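Local coordinates for outer membrane lipoprotein carrier protein LolA (Thermus thermophilus, PDB 2YZY) that is of unknown function but probably carries lipoproteins or other lipid-bearing molecules in the cell envelope, as LolA proteins do, at residues 18-31 against 169-183. Residues are numbered along the deposited sequence; the frame is centred on the assembly and turned at random.
Sequences NLSTPWQATVQGRI and VLADLKVVEFKRTNL
Phe178 and Trp23 meet on the packed face of an antiparallel strand pair, 23-30 against 169-180. With CG anti to the backbone N (chi1 174°), the Phe178 ring brings CE1 to 3.7 Å from Trp23 CE3; the side chains cross at about a right angle while the ring planes lie 33° apart, an oblique aromatic contact. Leu19 wedges in beside both: its CD2 meets Phe178 CZ at 3.7 Å, while its CD1 sits over one face of the indole, offset toward the rim. Ala25 CB reaches the edge of the phenyl ring and, at 3.8 Å, Val175 CG1. Arg180 flanks this cluster; its NH2 stands above the carbonyl plane of Asn18 and donates a nearly straight bond (172°) to Asn18 O, 3.1 Å away and in the guanidinium plane. Shortening Arg180 to an alanine removes the guanidinium, and Asn18 O would probably lose this donor and Asp154 its salt-bridge mate. Asn18 ND2 bonds Pro155 O and Asp154. The other face, bearing Gln24, Thr26, Gln28 and Arg30 with the exposed Lys174, Glu177 and Lys179, is more polar and solvent-facing. Thr26 OG1 donates to the anti lone pair of Glu177 OE1 at 2.8 Å; a classic bulge at Val176 and Glu177 shifts the register here. Farther along, one water bridges Arg30 NH2 to Asp172 OD2, and a second on OD2 is held only weakly by Arg30 NE; Arg30 has its salt bridge with Glu37, Asp172 its own with Arg159. In the LolA-like fold, strand 39-47 lies beyond 23-30, strand 156-163 beyond 169-180, and helix 7-18 leads in beside the aromatic cluster.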
loop_
_atom_site.group_PDB
_atom_site.type_symbol
_atom_site.label_atom_id
_atom_site.label_comp_id
_atom_site.label_asym_id
_atom_site.label_seq_id
_atom_site.Cartn_x
_atom_site.Cartn_y
_atom_site.Cartn_z
ATOM N N ASN A 18 12.301 -7.479 6.858
ATOM C CA ASN A 18 11.779 -8.652 6.169
ATOM C C ASN A 18 11.349 -8.382 4.729
ATOM O O ASN A 18 11.257 -9.308 3.926
ATOM C CB ASN A 18 10.604 -9.236 6.963
ATOM C CG ASN A 18 10.175 -10.597 6.455
ATOM O OD1 ASN A 18 10.998 -11.498 6.289
ATOM N ND2 ASN A 18 8.878 -10.761 6.218
ATOM N N LEU A 19 11.085 -7.118 4.407
ATOM C CA LEU A 19 10.668 -6.751 3.057
ATOM C C LEU A 19 11.713 -5.884 2.363
ATOM O O LEU A 19 11.374 -4.952 1.630
ATOM C CB LEU A 19 9.334 -6.003 3.097
ATOM C CG LEU A 19 8.123 -6.799 3.593
ATOM C CD1 LEU A 19 6.894 -5.903 3.609
ATOM C CD2 LEU A 19 7.899 -8.003 2.691
ATOM N N SER A 20 12.984 -6.199 2.595
ATOM C CA SER A 20 14.083 -5.446 1.998
ATOM C C SER A 20 14.414 -5.915 0.581
ATOM O O SER A 20 15.197 -5.277 -0.122
ATOM C CB SER A 20 15.328 -5.547 2.887
ATOM O OG SER A 20 15.740 -6.894 3.039
ATOM N N THR A 21 13.822 -7.033 0.167
ATOM C CA THR A 21 14.038 -7.569 -1.176
ATOM C C THR A 21 12.774 -7.296 -1.993
ATOM O O THR A 21 11.718 -7.015 -1.429
ATOM C CB THR A 21 14.320 -9.088 -1.145
ATOM O OG1 THR A 21 13.275 -9.757 -0.432
ATOM C CG2 THR A 21 15.661 -9.367 -0.469
ATOM N N PRO A 22 12.860 -7.378 -3.330
ATOM C CA PRO A 22 11.689 -7.116 -4.173
ATOM C C PRO A 22 10.469 -7.986 -3.894
ATOM O O PRO A 22 10.581 -9.182 -3.614
ATOM C CB PRO A 22 12.223 -7.323 -5.591
ATOM C CG PRO A 22 13.677 -7.005 -5.460
ATOM C CD PRO A 22 14.048 -7.656 -4.157
ATOM N N TRP A 23 9.297 -7.370 -3.978
ATOM C CA TRP A 23 8.057 -8.090 -3.757
ATOM C C TRP A 23 6.906 -7.402 -4.471
ATOM O O TRP A 23 7.018 -6.255 -4.900
ATOM C CB TRP A 23 7.749 -8.203 -2.252
ATOM C CG TRP A 23 7.642 -6.887 -1.524
ATOM C CD1 TRP A 23 8.645 -6.218 -0.877
ATOM C CD2 TRP A 23 6.472 -6.065 -1.405
ATOM N NE1 TRP A 23 8.172 -5.031 -0.365
ATOM C CE2 TRP A 23 6.842 -4.911 -0.677
ATOM C CE3 TRP A 23 5.148 -6.192 -1.846
ATOM C CZ2 TRP A 23 5.937 -3.887 -0.383
ATOM C CZ3 TRP A 23 4.245 -5.172 -1.553
ATOM C CH2 TRP A 23 4.648 -4.033 -0.828
ATOM N N GLN A 24 5.808 -8.131 -4.618
ATOM C CA GLN A 24 4.615 -7.595 -5.245
ATOM C C GLN A 24 3.417 -8.165 -4.513
ATOM O O GLN A 24 3.525 -9.187 -3.821
ATOM C CB GLN A 24 4.577 -7.913 -6.750
ATOM C CG GLN A 24 4.803 -9.359 -7.154
ATOM C CD GLN A 24 5.054 -9.493 -8.656
ATOM O OE1 GLN A 24 5.919 -8.821 -9.210
ATOM N NE2 GLN A 24 4.299 -10.360 -9.312
ATOM N N ALA A 25 2.281 -7.490 -4.637
ATOM C CA ALA A 25 1.082 -7.927 -3.947
ATOM C C ALA A 25 -0.176 -7.400 -4.608
ATOM O O ALA A 25 -0.125 -6.567 -5.513
ATOM C CB ALA A 25 1.128 -7.459 -2.494
ATOM N N THR A 26 -1.308 -7.914 -4.148
ATOM C CA THR A 26 -2.604 -7.488 -4.641
ATOM C C THR A 26 -3.337 -6.911 -3.444
ATOM O O THR A 26 -3.421 -7.552 -2.396
ATOM C CB THR A 26 -3.404 -8.673 -5.199
ATOM O OG1 THR A 26 -2.683 -9.251 -6.291
ATOM C CG2 THR A 26 -4.790 -8.215 -5.679
ATOM N N VAL A 27 -3.849 -5.694 -3.596
ATOM C CA VAL A 27 -4.580 -5.038 -2.519
ATOM C C VAL A 27 -6.034 -4.908 -2.944
ATOM O O VAL A 27 -6.329 -4.446 -4.046
ATOM C CB VAL A 27 -3.998 -3.636 -2.211
ATOM C CG1 VAL A 27 -4.834 -2.951 -1.135
ATOM C CG2 VAL A 27 -2.547 -3.760 -1.735
ATOM N N GLN A 28 -6.940 -5.335 -2.074
ATOM C CA GLN A 28 -8.365 -5.276 -2.362
ATOM C C GLN A 28 -9.129 -4.842 -1.126
ATOM O O GLN A 28 -8.805 -5.245 -0.012
ATOM C CB GLN A 28 -8.864 -6.649 -2.816
ATOM C CG GLN A 28 -10.363 -6.713 -3.070
ATOM C CD GLN A 28 -10.810 -8.081 -3.550
ATOM O OE1 GLN A 28 -10.532 -9.097 -2.912
ATOM N NE2 GLN A 28 -11.513 -8.112 -4.676
ATOM N N GLY A 29 -10.145 -4.015 -1.319
ATOM C CA GLY A 29 -10.924 -3.575 -0.178
ATOM C C GLY A 29 -12.005 -2.598 -0.567
ATOM O O GLY A 29 -12.348 -2.465 -1.742
ATOM N N ARG A 30 -12.552 -1.918 0.429
ATOM C CA ARG A 30 -13.600 -0.938 0.187
ATOM C C ARG A 30 -13.182 0.402 0.768
ATOM O O ARG A 30 -12.523 0.462 1.806
ATOM C CB ARG A 30 -14.921 -1.406 0.803
ATOM C CG ARG A 30 -14.899 -1.635 2.305
ATOM C CD ARG A 30 -16.186 -2.325 2.743
ATOM N NE ARG A 30 -16.272 -2.516 4.188
ATOM C CZ ARG A 30 -16.507 -1.542 5.063
ATOM N NH1 ARG A 30 -16.683 -0.296 4.644
ATOM N NH2 ARG A 30 -16.572 -1.818 6.357
ATOM N N ILE A 31 -13.556 1.474 0.081
ATOM C CA ILE A 31 -13.214 2.820 0.518
ATOM C C ILE A 31 -14.409 3.748 0.358
ATOM O O ILE A 31 -15.420 3.301 -0.224
ATOM C CB ILE A 31 -12.039 3.387 -0.305
ATOM C CG1 ILE A 31 -12.408 3.414 -1.791
ATOM C CG2 ILE A 31 -10.794 2.537 -0.089
ATOM C CD1 ILE A 31 -11.341 4.011 -2.686
ATOM N N VAL A 169 -16.186 2.191 9.789
ATOM C CA VAL A 169 -15.110 1.919 8.847
ATOM C C VAL A 169 -15.167 2.855 7.645
ATOM O O VAL A 169 -16.181 2.939 6.952
ATOM C CB VAL A 169 -15.168 0.461 8.343
ATOM C CG1 VAL A 169 -14.139 0.247 7.242
ATOM C CG2 VAL A 169 -14.910 -0.494 9.497
ATOM N N LEU A 170 -14.068 3.562 7.412
ATOM C CA LEU A 170 -13.960 4.486 6.290
ATOM C C LEU A 170 -13.271 3.771 5.135
ATOM O O LEU A 170 -13.586 3.997 3.966
ATOM C CB LEU A 170 -13.150 5.716 6.697
ATOM C CG LEU A 170 -13.790 6.598 7.772
ATOM C CD1 LEU A 170 -12.789 7.634 8.257
ATOM C CD2 LEU A 170 -15.032 7.269 7.204
ATOM N N ALA A 171 -12.326 2.901 5.479
ATOM C CA ALA A 171 -11.584 2.136 4.488
ATOM C C ALA A 171 -11.086 0.850 5.130
ATOM O O ALA A 171 -10.645 0.845 6.279
ATOM C CB ALA A 171 -10.409 2.947 3.962
ATOM N N ASP A 172 -11.173 -0.239 4.379
ATOM C CA ASP A 172 -10.736 -1.548 4.847
ATOM C C ASP A 172 -10.013 -2.173 3.663
ATOM O O ASP A 172 -10.647 -2.664 2.730
ATOM C CB ASP A 172 -11.954 -2.387 5.243
ATOM C CG ASP A 172 -11.582 -3.745 5.810
ATOM O OD1 ASP A 172 -10.386 -4.103 5.800
ATOM O OD2 ASP A 172 -12.501 -4.459 6.260
ATOM N N LEU A 173 -8.685 -2.137 3.699
ATOM C CA LEU A 173 -7.879 -2.671 2.609
ATOM C C LEU A 173 -7.080 -3.890 3.033
ATOM O O LEU A 173 -6.343 -3.851 4.015
ATOM C CB LEU A 173 -6.942 -1.581 2.085
ATOM C CG LEU A 173 -7.657 -0.339 1.542
ATOM C CD1 LEU A 173 -6.637 0.719 1.168
ATOM C CD2 LEU A 173 -8.500 -0.718 0.331
ATOM N N LYS A 174 -7.220 -4.969 2.273
ATOM C CA LYS A 174 -6.528 -6.205 2.584
ATOM C C LYS A 174 -5.475 -6.546 1.541
ATOM O O LYS A 174 -5.642 -6.260 0.358
ATOM C CB LYS A 174 -7.537 -7.354 2.672
ATOM C CG LYS A 174 -8.647 -7.123 3.688
ATOM C CD LYS A 174 -9.641 -8.281 3.703
ATOM C CE LYS A 174 -8.984 -9.580 4.144
ATOM N NZ LYS A 174 -9.972 -10.692 4.244
ATOM N N VAL A 175 -4.371 -7.132 1.990
ATOM C CA VAL A 175 -3.330 -7.571 1.068
ATOM C C VAL A 175 -3.728 -9.028 0.835
ATOM O O VAL A 175 -3.396 -9.908 1.638
ATOM C CB VAL A 175 -1.928 -7.492 1.708
ATOM C CG1 VAL A 175 -0.872 -7.964 0.713
ATOM C CG2 VAL A 175 -1.642 -6.067 2.141
ATOM N N VAL A 176 -4.460 -9.274 -0.251
ATOM C CA VAL A 176 -4.969 -10.612 -0.555
ATOM C C VAL A 176 -4.040 -11.578 -1.275
ATOM O O VAL A 176 -4.285 -12.782 -1.277
ATOM C CB VAL A 176 -6.297 -10.521 -1.339
ATOM C CG1 VAL A 176 -7.355 -9.833 -0.481
ATOM C CG2 VAL A 176 -6.094 -9.751 -2.628
ATOM N N GLU A 177 -2.987 -11.054 -1.897
ATOM C CA GLU A 177 -1.995 -11.883 -2.586
ATOM C C GLU A 177 -0.652 -11.218 -2.355
ATOM O O GLU A 177 -0.570 -9.992 -2.275
ATOM C CB GLU A 177 -2.276 -11.980 -4.091
ATOM C CG GLU A 177 -3.616 -12.635 -4.421
ATOM C CD GLU A 177 -3.859 -12.789 -5.912
ATOM O OE1 GLU A 177 -3.624 -11.823 -6.665
ATOM O OE2 GLU A 177 -4.303 -13.879 -6.329
ATOM N N PHE A 178 0.392 -12.029 -2.236
ATOM C CA PHE A 178 1.741 -11.528 -1.982
ATOM C C PHE A 178 2.757 -12.510 -2.540
ATOM O O PHE A 178 2.553 -13.723 -2.487
ATOM C CB PHE A 178 1.978 -11.382 -0.474
ATOM C CG PHE A 178 3.391 -10.999 -0.113
ATOM C CD1 PHE A 178 3.793 -9.668 -0.125
ATOM C CD2 PHE A 178 4.324 -11.978 0.231
ATOM C CE1 PHE A 178 5.105 -9.308 0.201
ATOM C CE2 PHE A 178 5.637 -11.632 0.557
ATOM C CZ PHE A 178 6.028 -10.294 0.543
ATOM N N LYS A 179 3.859 -11.980 -3.054
ATOM C CA LYS A 179 4.903 -12.819 -3.617
ATOM C C LYS A 179 6.237 -12.093 -3.660
ATOM O O LYS A 179 6.304 -10.931 -4.058
ATOM C CB LYS A 179 4.505 -13.237 -5.039
ATOM C CG LYS A 179 5.632 -13.803 -5.887
ATOM C CD LYS A 179 5.175 -13.996 -7.328
ATOM C CE LYS A 179 6.320 -14.449 -8.221
ATOM N NZ LYS A 179 6.916 -15.728 -7.754
ATOM N N ARG A 180 7.295 -12.766 -3.220
ATOM C CA ARG A 180 8.621 -12.178 -3.296
ATOM C C ARG A 180 9.051 -12.480 -4.722
ATOM O O ARG A 180 8.748 -13.548 -5.255
ATOM C CB ARG A 180 9.580 -12.825 -2.292
ATOM C CG ARG A 180 9.344 -12.372 -0.857
ATOM C CD ARG A 180 10.538 -12.687 0.029
ATOM N NE ARG A 180 10.412 -12.072 1.348
ATOM C CZ ARG A 180 9.526 -12.442 2.267
ATOM N NH1 ARG A 180 8.680 -13.433 2.017
ATOM N NH2 ARG A 180 9.481 -11.816 3.434
ATOM N N THR A 181 9.754 -11.549 -5.350
ATOM C CA THR A 181 10.149 -11.759 -6.730
ATOM C C THR A 181 11.367 -10.916 -7.076
ATOM O O THR A 181 12.097 -10.464 -6.195
ATOM C CB THR A 181 8.973 -11.370 -7.651
ATOM O OG1 THR A 181 9.317 -11.609 -9.021
ATOM C CG2 THR A 181 8.620 -9.897 -7.458
ATOM N N ASN A 182 11.606 -10.746 -8.369
ATOM C CA ASN A 182 12.694 -9.906 -8.825
ATOM C C ASN A 182 12.059 -8.886 -9.754
ATOM O O ASN A 182 11.210 -9.229 -10.578
ATOM C CB ASN A 182 13.759 -10.711 -9.571
ATOM C CG ASN A 182 14.945 -9.855 -9.965
ATOM O OD1 ASN A 182 15.352 -8.964 -9.214
ATOM N ND2 ASN A 182 15.513 -10.121 -11.135
ATOM N N LEU A 183 12.461 -7.632 -9.613
ATOM C CA LEU A 183 11.913 -6.562 -10.434
ATOM C C LEU A 183 13.036 -5.649 -10.872
ATOM O O LEU A 183 14.089 -5.594 -10.225
ATOM C CB LEU A 183 10.882 -5.767 -9.630
ATOM C CG LEU A 183 9.677 -6.556 -9.117
ATOM C CD1 LEU A 183 8.964 -5.763 -8.024
ATOM C CD2 LEU A 183 8.728 -6.862 -10.275
HETATM O O HOH W 1 7.166 -10.728 -10.551
HETATM O O HOH W 2 -14.846 -3.779 7.253
HETATM O O HOH W 3 -14.490 -4.890 3.951
#